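K Homology domain-containing protein (Pyrococcus horikoshii, PDB 2E3U) is a Dim2p homologue, a pre-ribosomal RNA processing factor with two KH domains that probably binds RNA. Local coordinates at residues A[91-99]-A[109-119]; A[60-68]-A[78-89]. One frame throughout, in Å; residues are numbered along the deposited sequence.

Contact 1: A[91-99]-A[109-119]; sequences WKARDIVLA and AFRLLNEGEYL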
loop_
_atom_site.group_PDB
_atom_site.type_symbol
_atom_site.label_atom_id
_atom_site.label_comp_id
_atom_site.label_asym_id
_atom_site.label_seq_id
_atom_site.Cartn_x
_atom_site.Cartn_y
_atom_site.Cartn_z
ATOM N N TRP A 91 -13.164 -6.421 -0.865
ATOM C CA TRP A 91 -11.866 -6.223 -1.574
ATOM C C TRP A 91 -11.127 -5.009 -1.029
ATOM O O TRP A 91 -9.937 -5.041 -0.890
ATOM C CB TRP A 91 -12.048 -6.062 -3.110
ATOM C CG TRP A 91 -12.829 -7.158 -3.730
ATOM C CD1 TRP A 91 -12.906 -8.465 -3.300
ATOM C CD2 TRP A 91 -13.634 -7.074 -4.913
ATOM N NE1 TRP A 91 -13.709 -9.191 -4.137
ATOM C CE2 TRP A 91 -14.184 -8.370 -5.132
ATOM C CE3 TRP A 91 -13.951 -6.036 -5.806
ATOM C CZ2 TRP A 91 -15.064 -8.652 -6.207
ATOM C CZ3 TRP A 91 -14.841 -6.300 -6.864
ATOM C CH2 TRP A 91 -15.384 -7.604 -7.054
ATOM N N LYS A 92 -11.871 -3.951 -0.701
ATOM C CA LYS A 92 -11.292 -2.737 -0.200
ATOM C C LYS A 92 -10.755 -2.899 1.209
ATOM O O LYS A 92 -9.672 -2.385 1.529
ATOM C CB LYS A 92 -12.318 -1.582 -0.294
ATOM C CG LYS A 92 -12.369 -0.898 -1.703
ATOM C CD LYS A 92 -13.356 0.293 -1.673
ATOM C CE LYS A 92 -13.376 1.085 -2.969
ATOM N NZ LYS A 92 -12.017 1.383 -3.536
ATOM N N ALA A 93 -11.513 -3.588 2.066
ATOM C CA ALA A 93 -10.993 -3.941 3.381
ATOM C C ALA A 93 -9.752 -4.824 3.258
ATOM O O ALA A 93 -8.798 -4.640 3.991
ATOM C CB ALA A 93 -12.066 -4.627 4.260
ATOM N N ARG A 94 -9.764 -5.779 2.327
ATOM C CA ARG A 94 -8.624 -6.650 2.155
ATOM C C ARG A 94 -7.374 -5.853 1.736
ATOM O O ARG A 94 -6.263 -6.078 2.237
ATOM C CB ARG A 94 -8.933 -7.716 1.092
ATOM C CG ARG A 94 -7.678 -8.532 0.696
ATOM C CD ARG A 94 -7.731 -9.064 -0.716
ATOM N NE ARG A 94 -7.838 -8.003 -1.694
ATOM C CZ ARG A 94 -8.501 -8.113 -2.848
ATOM N NH1 ARG A 94 -9.137 -9.224 -3.146
ATOM N NH2 ARG A 94 -8.535 -7.093 -3.708
ATOM N N ASP A 95 -7.579 -4.915 0.806
ATOM C CA ASP A 95 -6.520 -4.101 0.265
ATOM C C ASP A 95 -5.973 -3.140 1.321
ATOM O O ASP A 95 -4.788 -2.880 1.343
ATOM C CB ASP A 95 -7.017 -3.352 -0.971
ATOM C CG ASP A 95 -7.214 -4.264 -2.159
ATOM O OD1 ASP A 95 -6.828 -5.466 -2.117
ATOM O OD2 ASP A 95 -7.762 -3.786 -3.166
ATOM N N ILE A 96 -6.820 -2.658 2.210
ATOM C CA ILE A 96 -6.373 -1.845 3.337
ATOM C C ILE A 96 -5.476 -2.634 4.276
ATOM O O ILE A 96 -4.408 -2.143 4.677
ATOM C CB ILE A 96 -7.577 -1.271 4.137
ATOM C CG1 ILE A 96 -8.289 -0.222 3.300
ATOM C CG2 ILE A 96 -7.125 -0.708 5.512
ATOM C CD1 ILE A 96 -9.701 0.132 3.849
ATOM N N VAL A 97 -5.931 -3.836 4.649
ATOM C CA VAL A 97 -5.102 -4.820 5.362
ATOM C C VAL A 97 -3.740 -5.077 4.699
ATOM O O VAL A 97 -2.675 -5.030 5.377
ATOM C CB VAL A 97 -5.839 -6.183 5.496
ATOM C CG1 VAL A 97 -4.932 -7.254 6.097
ATOM C CG2 VAL A 97 -7.120 -6.000 6.330
ATOM N N LEU A 98 -3.780 -5.404 3.404
ATOM C CA LEU A 98 -2.546 -5.574 2.600
ATOM C C LEU A 98 -1.635 -4.335 2.558
ATOM O O LEU A 98 -0.417 -4.475 2.616
ATOM C CB LEU A 98 -2.880 -5.955 1.148
ATOM C CG LEU A 98 -3.425 -7.350 0.919
ATOM C CD1 LEU A 98 -3.816 -7.441 -0.550
ATOM C CD2 LEU A 98 -2.305 -8.392 1.307
ATOM N N ALA A 99 -2.247 -3.147 2.413
ATOM C CA ALA A 99 -1.534 -1.871 2.412
ATOM C C ALA A 99 -0.816 -1.618 3.771
ATOM O O ALA A 99 0.354 -1.266 3.791
ATOM C CB ALA A 99 -2.505 -0.712 2.082
ATOM N N ALA A 109 -3.383 3.987 4.399
ATOM C CA ALA A 109 -4.175 2.883 3.774
ATOM C C ALA A 109 -5.664 3.204 3.549
ATOM O O ALA A 109 -6.255 2.763 2.547
ATOM C CB ALA A 109 -4.049 1.620 4.581
ATOM N N PHE A 110 -6.290 3.955 4.474
ATOM C CA PHE A 110 -7.717 4.341 4.322
ATOM C C PHE A 110 -8.026 5.177 3.079
ATOM O O PHE A 110 -9.192 5.297 2.682
ATOM C CB PHE A 110 -8.251 5.093 5.539
ATOM C CG PHE A 110 -8.622 4.216 6.705
ATOM C CD1 PHE A 110 -9.389 3.073 6.527
ATOM C CD2 PHE A 110 -8.254 4.582 7.993
ATOM C CE1 PHE A 110 -9.737 2.268 7.605
ATOM C CE2 PHE A 110 -8.606 3.787 9.106
ATOM C CZ PHE A 110 -9.352 2.637 8.905
ATOM N N ARG A 111 -7.006 5.748 2.454
ATOM C CA ARG A 111 -7.150 6.270 1.078
ATOM C C ARG A 111 -7.892 5.289 0.142
ATOM O O ARG A 111 -8.703 5.707 -0.686
ATOM C CB ARG A 111 -5.783 6.619 0.466
ATOM C CG ARG A 111 -5.884 7.414 -0.861
ATOM C CD ARG A 111 -4.528 7.622 -1.518
ATOM N NE ARG A 111 -4.753 8.148 -2.861
ATOM C CZ ARG A 111 -3.914 8.918 -3.549
ATOM N NH1 ARG A 111 -4.300 9.314 -4.742
ATOM N NH2 ARG A 111 -2.710 9.295 -3.048
ATOM N N LEU A 112 -7.638 3.993 0.310
ATOM C CA LEU A 112 -8.188 2.964 -0.543
ATOM C C LEU A 112 -9.719 2.896 -0.500
ATOM O O LEU A 112 -10.318 2.288 -1.387
ATOM C CB LEU A 112 -7.614 1.603 -0.192
ATOM C CG LEU A 112 -6.200 1.349 -0.706
ATOM C CD1 LEU A 112 -5.623 0.236 0.157
ATOM C CD2 LEU A 112 -6.267 0.941 -2.154
ATOM N N LEU A 113 -10.342 3.504 0.521
ATOM C CA LEU A 113 -11.809 3.594 0.610
ATOM C C LEU A 113 -12.399 4.485 -0.461
ATOM O O LEU A 113 -13.573 4.375 -0.759
ATOM C CB LEU A 113 -12.241 4.106 1.987
ATOM C CG LEU A 113 -11.930 3.194 3.184
ATOM C CD1 LEU A 113 -12.209 3.905 4.484
ATOM C CD2 LEU A 113 -12.791 1.973 3.057
ATOM N N ASN A 114 -11.590 5.384 -1.032
ATOM C CA ASN A 114 -12.059 6.288 -2.083
ATOM C C ASN A 114 -12.278 5.504 -3.368
ATOM O O ASN A 114 -11.477 4.628 -3.737
ATOM C CB ASN A 114 -11.062 7.444 -2.364
ATOM C CG ASN A 114 -10.756 8.319 -1.132
ATOM O OD1 ASN A 114 -9.673 8.925 -1.045
ATOM N ND2 ASN A 114 -11.680 8.385 -0.196
ATOM N N GLU A 115 -13.359 5.821 -4.072
ATOM C CA GLU A 115 -13.650 5.132 -5.334
ATOM C C GLU A 115 -12.622 5.495 -6.433
ATOM O O GLU A 115 -12.063 6.613 -6.460
ATOM C CB GLU A 115 -15.125 5.347 -5.755
ATOM C CG GLU A 115 -16.171 4.385 -5.040
ATOM C CD GLU A 115 -16.534 4.781 -3.584
ATOM O OE1 GLU A 115 -15.873 5.657 -2.967
ATOM O OE2 GLU A 115 -17.488 4.194 -3.022
ATOM N N GLY A 116 -12.341 4.521 -7.295
ATOM C CA GLY A 116 -11.283 4.634 -8.281
ATOM C C GLY A 116 -9.888 4.471 -7.709
ATOM O O GLY A 116 -8.921 4.583 -8.424
ATOM N N GLU A 117 -9.759 4.224 -6.411
ATOM C CA GLU A 117 -8.418 4.079 -5.828
ATOM C C GLU A 117 -8.090 2.596 -5.694
ATOM O O GLU A 117 -8.946 1.796 -5.285
ATOM C CB GLU A 117 -8.313 4.797 -4.484
ATOM C CG GLU A 117 -7.085 5.645 -4.355
ATOM C CD GLU A 117 -7.287 7.079 -4.749
ATOM O OE1 GLU A 117 -8.303 7.461 -5.331
ATOM O OE2 GLU A 117 -6.390 7.861 -4.481
ATOM N N TYR A 118 -6.860 2.241 -6.061
ATOM C CA TYR A 118 -6.397 0.855 -6.091
ATOM C C TYR A 118 -5.053 0.750 -5.387
ATOM O O TYR A 118 -4.375 1.756 -5.157
ATOM C CB TYR A 118 -6.228 0.366 -7.538
ATOM C CG TYR A 118 -7.512 0.354 -8.360
ATOM C CD1 TYR A 118 -8.223 -0.826 -8.574
ATOM C CD2 TYR A 118 -8.011 1.527 -8.910
ATOM C CE1 TYR A 118 -9.404 -0.826 -9.326
ATOM C CE2 TYR A 118 -9.189 1.538 -9.657
ATOM C CZ TYR A 118 -9.883 0.365 -9.848
ATOM O OH TYR A 118 -11.036 0.399 -10.613
ATOM N N LEU A 119 -4.690 -0.483 -5.073
ATOM C CA LEU A 119 -3.458 -0.819 -4.416
ATOM C C LEU A 119 -2.664 -1.615 -5.421
ATOM O O LEU A 119 -3.229 -2.464 -6.083
ATOM C CB LEU A 119 -3.722 -1.683 -3.171
ATOM C CG LEU A 119 -2.499 -2.248 -2.491
ATOM C CD1 LEU A 119 -1.511 -1.163 -1.969
ATOM C CD2 LEU A 119 -2.940 -3.228 -1.353
#
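Lys92 reaches across from helix 87-101 with its aliphatic chain laid against the carbonyl of Leu112 and its ammonium bonded to main-chain oxygens. The chain runs extended as far as CE and bends at the last torsion (chi4 -45°), which brings NZ within 2.9 Å of Leu112 O, almost in line with the carbonyl bond (C=O...N angle 168°). NZ also donates to Asn114 O at 3.3 Å, from above the plane of that carbonyl; Glu117 N, closing the type II turn from Asn114 to Glu117, meets the same oxygen from the opposite face. A buried lysine thus ties the helix to the end of the 3-10 segment 110-113 and to the turn after it.

Ile96 lies one turn further along the helix. Its CD1 abuts Leu113 CD2 at 3.7 Å, the two side chains crossing at about a right angle, and also meets the Phe110 ring obliquely. Against Leu112, Ile96 instead slides past in the opposite sense, Ile96 CG1 lying 4.0 Å from Leu112 CB. Leu112 sends CD1 onto the helix backbone, 3.4 Å from Asp95 O, and the same methyl touches Ala99 CB. From the strand side, Leu119 has CG anti to its own N (chi1 173°), a setting that carries CD2 to Asp95 O at 3.3 Å and to Leu98 CB. Where the chains come closest, Ile96 and Ala109 have CA atoms 5.2 Å apart, and Ala99 CB and Ala109 CB meet at 3.8 Å.

Ile172 of strand 168-173 touches Leu112 and Leu119 as well, so this apolar layer continues into the second sheet. The geometry is that of an interdomain junction in a tandem KH protein: the C-terminal helix of the first type I KH domain packs on the linker and the first strand of the second.

Contact 2: A[60-68]-A[78-89]; sequences EKRTKTKIT and ITSTKETEDPLA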
loop_
_atom_site.group_PDB
_atom_site.type_symbol
_atom_site.label_atom_id
_atom_site.label_comp_id
_atom_site.label_asym_id
_atom_site.label_seq_id
_atom_site.Cartn_x
_atom_site.Cartn_y
_atom_site.Cartn_z
ATOM N N GLU A 60 -13.278 -2.372 10.211
ATOM C CA GLU A 60 -14.591 -3.013 10.217
ATOM C C GLU A 60 -15.770 -2.053 10.043
ATOM O O GLU A 60 -16.703 -2.348 9.290
ATOM C CB GLU A 60 -14.768 -3.834 11.489
ATOM C CG GLU A 60 -13.802 -4.988 11.517
ATOM C CD GLU A 60 -13.883 -5.778 12.763
ATOM O OE1 GLU A 60 -14.233 -5.213 13.810
ATOM O OE2 GLU A 60 -13.591 -6.973 12.687
ATOM N N LYS A 61 -15.718 -0.915 10.735
ATOM C CA LYS A 61 -16.796 0.060 10.738
ATOM C C LYS A 61 -16.918 0.792 9.380
ATOM O O LYS A 61 -18.021 0.978 8.862
ATOM C CB LYS A 61 -16.597 1.038 11.904
ATOM C CG LYS A 61 -17.369 2.359 11.786
ATOM C CD LYS A 61 -17.361 3.226 13.047
ATOM C CE LYS A 61 -17.802 4.651 12.668
ATOM N NZ LYS A 61 -18.325 5.480 13.823
ATOM N N ARG A 62 -15.788 1.180 8.802
ATOM C CA ARG A 62 -15.768 1.890 7.524
ATOM C C ARG A 62 -16.100 1.046 6.281
ATOM O O ARG A 62 -16.541 1.575 5.259
ATOM C CB ARG A 62 -14.431 2.599 7.352
ATOM C CG ARG A 62 -14.104 3.608 8.457
ATOM C CD ARG A 62 -13.171 4.668 7.896
ATOM N NE ARG A 62 -12.396 5.341 8.929
ATOM C CZ ARG A 62 -11.572 6.358 8.710
ATOM N NH1 ARG A 62 -10.907 6.892 9.743
ATOM N NH2 ARG A 62 -11.416 6.845 7.471
ATOM N N THR A 63 -15.890 -0.259 6.371
ATOM C CA THR A 63 -16.155 -1.172 5.250
ATOM C C THR A 63 -17.367 -2.085 5.486
ATOM O O THR A 63 -17.938 -2.629 4.528
ATOM C CB THR A 63 -14.919 -2.052 4.949
ATOM O OG1 THR A 63 -14.591 -2.842 6.106
ATOM C CG2 THR A 63 -13.717 -1.171 4.536
ATOM N N LYS A 64 -17.756 -2.236 6.750
ATOM C CA LYS A 64 -18.884 -3.076 7.158
ATOM C C LYS A 64 -18.556 -4.539 6.917
ATOM O O LYS A 64 -19.371 -5.324 6.409
ATOM C CB LYS A 64 -20.209 -2.641 6.510
ATOM C CG LYS A 64 -20.609 -1.174 6.807
ATOM C CD LYS A 64 -21.965 -0.808 6.190
ATOM C CE LYS A 64 -22.041 0.690 5.800
ATOM N NZ LYS A 64 -21.444 0.947 4.423
ATOM N N THR A 65 -17.330 -4.889 7.317
ATOM C CA THR A 65 -16.829 -6.246 7.214
ATOM C C THR A 65 -16.326 -6.713 8.572
ATOM O O THR A 65 -16.184 -5.935 9.526
ATOM C CB THR A 65 -15.671 -6.340 6.191
ATOM O OG1 THR A 65 -14.603 -5.459 6.595
ATOM C CG2 THR A 65 -16.186 -6.028 4.743
ATOM N N LYS A 66 -16.041 -7.989 8.657
ATOM C CA LYS A 66 -15.484 -8.547 9.872
ATOM C C LYS A 66 -14.084 -8.921 9.456
ATOM O O LYS A 66 -13.895 -9.569 8.437
ATOM C CB LYS A 66 -16.299 -9.768 10.335
ATOM C CG LYS A 66 -15.653 -10.590 11.455
ATOM C CD LYS A 66 -16.216 -12.006 11.512
ATOM C CE LYS A 66 -17.741 -12.045 11.710
ATOM N NZ LYS A 66 -18.142 -11.501 13.046
ATOM N N ILE A 67 -13.112 -8.481 10.241
ATOM C CA ILE A 67 -11.710 -8.852 10.088
ATOM C C ILE A 67 -11.311 -9.806 11.206
ATOM O O ILE A 67 -11.555 -9.537 12.384
ATOM C CB ILE A 67 -10.839 -7.548 10.036
ATOM C CG1 ILE A 67 -11.208 -6.813 8.719
ATOM C CG2 ILE A 67 -9.353 -7.857 10.164
ATOM C CD1 ILE A 67 -10.936 -5.359 8.710
ATOM N N THR A 68 -10.749 -10.951 10.840
ATOM C CA THR A 68 -10.323 -11.908 11.841
ATOM C C THR A 68 -8.824 -12.068 11.706
ATOM O O THR A 68 -8.340 -12.377 10.627
ATOM C CB THR A 68 -11.025 -13.277 11.679
ATOM O OG1 THR A 68 -12.443 -13.085 11.680
ATOM C CG2 THR A 68 -10.635 -14.236 12.839
ATOM N N ILE A 78 -10.994 -11.535 5.783
ATOM C CA ILE A 78 -11.925 -10.455 5.629
ATOM C C ILE A 78 -13.242 -11.035 5.162
ATOM O O ILE A 78 -13.335 -11.579 4.067
ATOM C CB ILE A 78 -11.411 -9.342 4.667
ATOM C CG1 ILE A 78 -10.056 -8.785 5.127
ATOM C CG2 ILE A 78 -12.459 -8.204 4.556
ATOM C CD1 ILE A 78 -8.781 -9.529 4.565
ATOM N N THR A 79 -14.260 -10.933 6.006
ATOM C CA THR A 79 -15.540 -11.563 5.711
ATOM C C THR A 79 -16.690 -10.555 5.653
ATOM O O THR A 79 -16.710 -9.550 6.373
ATOM C CB THR A 79 -15.869 -12.753 6.675
ATOM O OG1 THR A 79 -15.762 -12.313 8.025
ATOM C CG2 THR A 79 -14.895 -13.885 6.524
ATOM N N SER A 80 -17.655 -10.820 4.777
ATOM C CA SER A 80 -18.758 -9.892 4.655
ATOM C C SER A 80 -19.749 -10.181 5.785
ATOM O O SER A 80 -19.712 -11.250 6.362
ATOM C CB SER A 80 -19.406 -10.016 3.275
ATOM O OG SER A 80 -20.041 -11.257 3.158
ATOM N N THR A 81 -20.592 -9.202 6.107
ATOM C CA THR A 81 -21.666 -9.332 7.086
ATOM C C THR A 81 -22.995 -8.944 6.386
ATOM O O THR A 81 -23.008 -8.619 5.185
ATOM C CB THR A 81 -21.428 -8.412 8.289
ATOM O OG1 THR A 81 -21.604 -7.052 7.886
ATOM C CG2 THR A 81 -20.029 -8.572 8.858
ATOM N N LYS A 82 -24.108 -8.948 7.118
ATOM C CA LYS A 82 -25.356 -8.468 6.533
ATOM C C LYS A 82 -25.302 -6.987 6.113
ATOM O O LYS A 82 -26.047 -6.571 5.227
ATOM C CB LYS A 82 -26.582 -8.774 7.434
ATOM C CG LYS A 82 -26.523 -8.225 8.861
ATOM C CD LYS A 82 -27.738 -8.694 9.689
ATOM C CE LYS A 82 -27.324 -9.098 11.093
ATOM N NZ LYS A 82 -27.080 -7.931 12.008
ATOM N N GLU A 83 -24.426 -6.209 6.748
ATOM C CA GLU A 83 -24.257 -4.788 6.453
ATOM C C GLU A 83 -23.377 -4.486 5.225
ATOM O O GLU A 83 -23.345 -3.343 4.768
ATOM C CB GLU A 83 -23.689 -4.043 7.667
ATOM C CG GLU A 83 -24.746 -3.503 8.644
ATOM C CD GLU A 83 -24.146 -2.797 9.885
ATOM O OE1 GLU A 83 -24.875 -1.976 10.501
ATOM O OE2 GLU A 83 -22.961 -3.067 10.256
ATOM N N THR A 84 -22.657 -5.479 4.697
ATOM C CA THR A 84 -21.697 -5.212 3.625
ATOM C C THR A 84 -22.429 -4.681 2.400
ATOM O O THR A 84 -23.371 -5.318 1.913
ATOM C CB THR A 84 -20.826 -6.462 3.273
ATOM O OG1 THR A 84 -20.293 -7.011 4.475
ATOM C CG2 THR A 84 -19.622 -6.094 2.297
ATOM N N GLU A 85 -22.015 -3.516 1.905
ATOM C CA GLU A 85 -22.651 -2.936 0.702
ATOM C C GLU A 85 -22.636 -3.889 -0.492
ATOM O O GLU A 85 -23.675 -4.176 -1.091
ATOM C CB GLU A 85 -21.990 -1.616 0.313
ATOM C CG GLU A 85 -22.585 -0.979 -0.953
ATOM C CD GLU A 85 -22.120 0.450 -1.215
ATOM O OE1 GLU A 85 -22.748 1.090 -2.080
ATOM O OE2 GLU A 85 -21.168 0.944 -0.553
ATOM N N ASP A 86 -21.464 -4.415 -0.838
ATOM C CA ASP A 86 -21.309 -5.115 -2.108
ATOM C C ASP A 86 -19.950 -5.813 -2.048
ATOM O O ASP A 86 -19.205 -5.606 -1.092
ATOM C CB ASP A 86 -21.392 -4.087 -3.255
ATOM C CG ASP A 86 -20.311 -3.014 -3.146
ATOM O OD1 ASP A 86 -19.271 -3.311 -2.542
ATOM O OD2 ASP A 86 -20.469 -1.889 -3.632
ATOM N N PRO A 87 -19.646 -6.700 -3.016
ATOM C CA PRO A 87 -18.323 -7.333 -3.084
ATOM C C PRO A 87 -17.104 -6.431 -2.940
ATOM O O PRO A 87 -16.129 -6.850 -2.356
ATOM C CB PRO A 87 -18.361 -8.033 -4.450
ATOM C CG PRO A 87 -19.778 -8.532 -4.514
ATOM C CD PRO A 87 -20.563 -7.303 -4.008
ATOM N N LEU A 88 -17.167 -5.210 -3.454
ATOM C CA LEU A 88 -16.027 -4.298 -3.442
ATOM C C LEU A 88 -15.673 -3.828 -2.017
ATOM O O LEU A 88 -14.505 -3.508 -1.730
ATOM C CB LEU A 88 -16.312 -3.089 -4.350
ATOM C CG LEU A 88 -15.305 -1.941 -4.435
ATOM C CD1 LEU A 88 -14.056 -2.414 -5.167
ATOM C CD2 LEU A 88 -15.926 -0.743 -5.211
ATOM N N ALA A 89 -16.665 -3.804 -1.137
ATOM C CA ALA A 89 -16.401 -3.476 0.245
ATOM C C ALA A 89 -15.417 -4.441 0.902
ATOM O O ALA A 89 -14.537 -4.017 1.636
ATOM C CB ALA A 89 -17.708 -3.380 1.043
HETATM O O HOH W 1 -20.048 -2.218 2.989
HETATM O O HOH W 2 -13.339 -12.392 9.004
#
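Lys66 pairs with Thr79 and Ile67 with Ile78 in the antiparallel hairpin of strands 65-69 and 75-80, the second and third strands of the first KH domain's three-stranded sheet; their short axes approach to 4.7 Å. Lys66 and Thr79 form a hydrogen-bonded pair with two nearly straight bonds. Lys66 N donates to Thr79 O at an N-H...O angle of 173°, and Thr79 N returns a bond to Lys66 O at 177°.

Side-chain packing differs on the two faces. Ile67 and Ile78, a non-hydrogen-bonded pair, share one face, with their CG1 atoms 4.3 Å apart. On the other, Lys66 and Thr79 lie side by side pointing the same way, Lys66 CB 3.5 Å from Thr79 OG1. Further along, Lys64 crosses Glu83 at about a right angle and rests CD on Glu83 O at 3.2 Å, while Ala89 CB packs on Thr63 O.

Hydroxyls fasten the helix-to-strand corner, where Lys64 leaves helix 54-63 with positive phi. Lys64 O accepts from Thr84 OG1 at 2.7 Å and, on the opposite face of its carbonyl plane, from Thr81 OG1 at 3.2 Å. Thr81 OG1 sits between its own N and carbonyl carbon (chi1 70°), where it also accepts from Glu83 N in an ST turn. A valine in place of Thr81 would probably leave Lys64 O with one hydroxyl donor instead of two and Glu83 N without its side-chain acceptor.

Water adds two bridges: one takes Thr63 O and Glu85 N, and the other joins Lys66 O, Thr68 OG1 and Thr79 OG1, the last at 2.6 Å.

Helix 87-101 belongs to both contacts: its first turn closes contact 2 and its later turns build contact 1, whose centre lies about 13 Å from that of contact 2. The two meet directly at Ala93, whose CB packs 3.6 Å from Ile78 CG2 and 3.5 Å from Thr65 OG1. Leu113 CD2 adds a second junction, 3.6 Å from Thr63 CG2, so the linker also reaches helix 54-63. In chain order they are in series. The centre of contact 2 lies about 19 Å from the chain centre, that of contact 1 about 8 Å. Contact 2 lies within the first KH domain, joining its hairpin to the ends of helices 54-63 and 87-101; contact 1 joins that domain to the second.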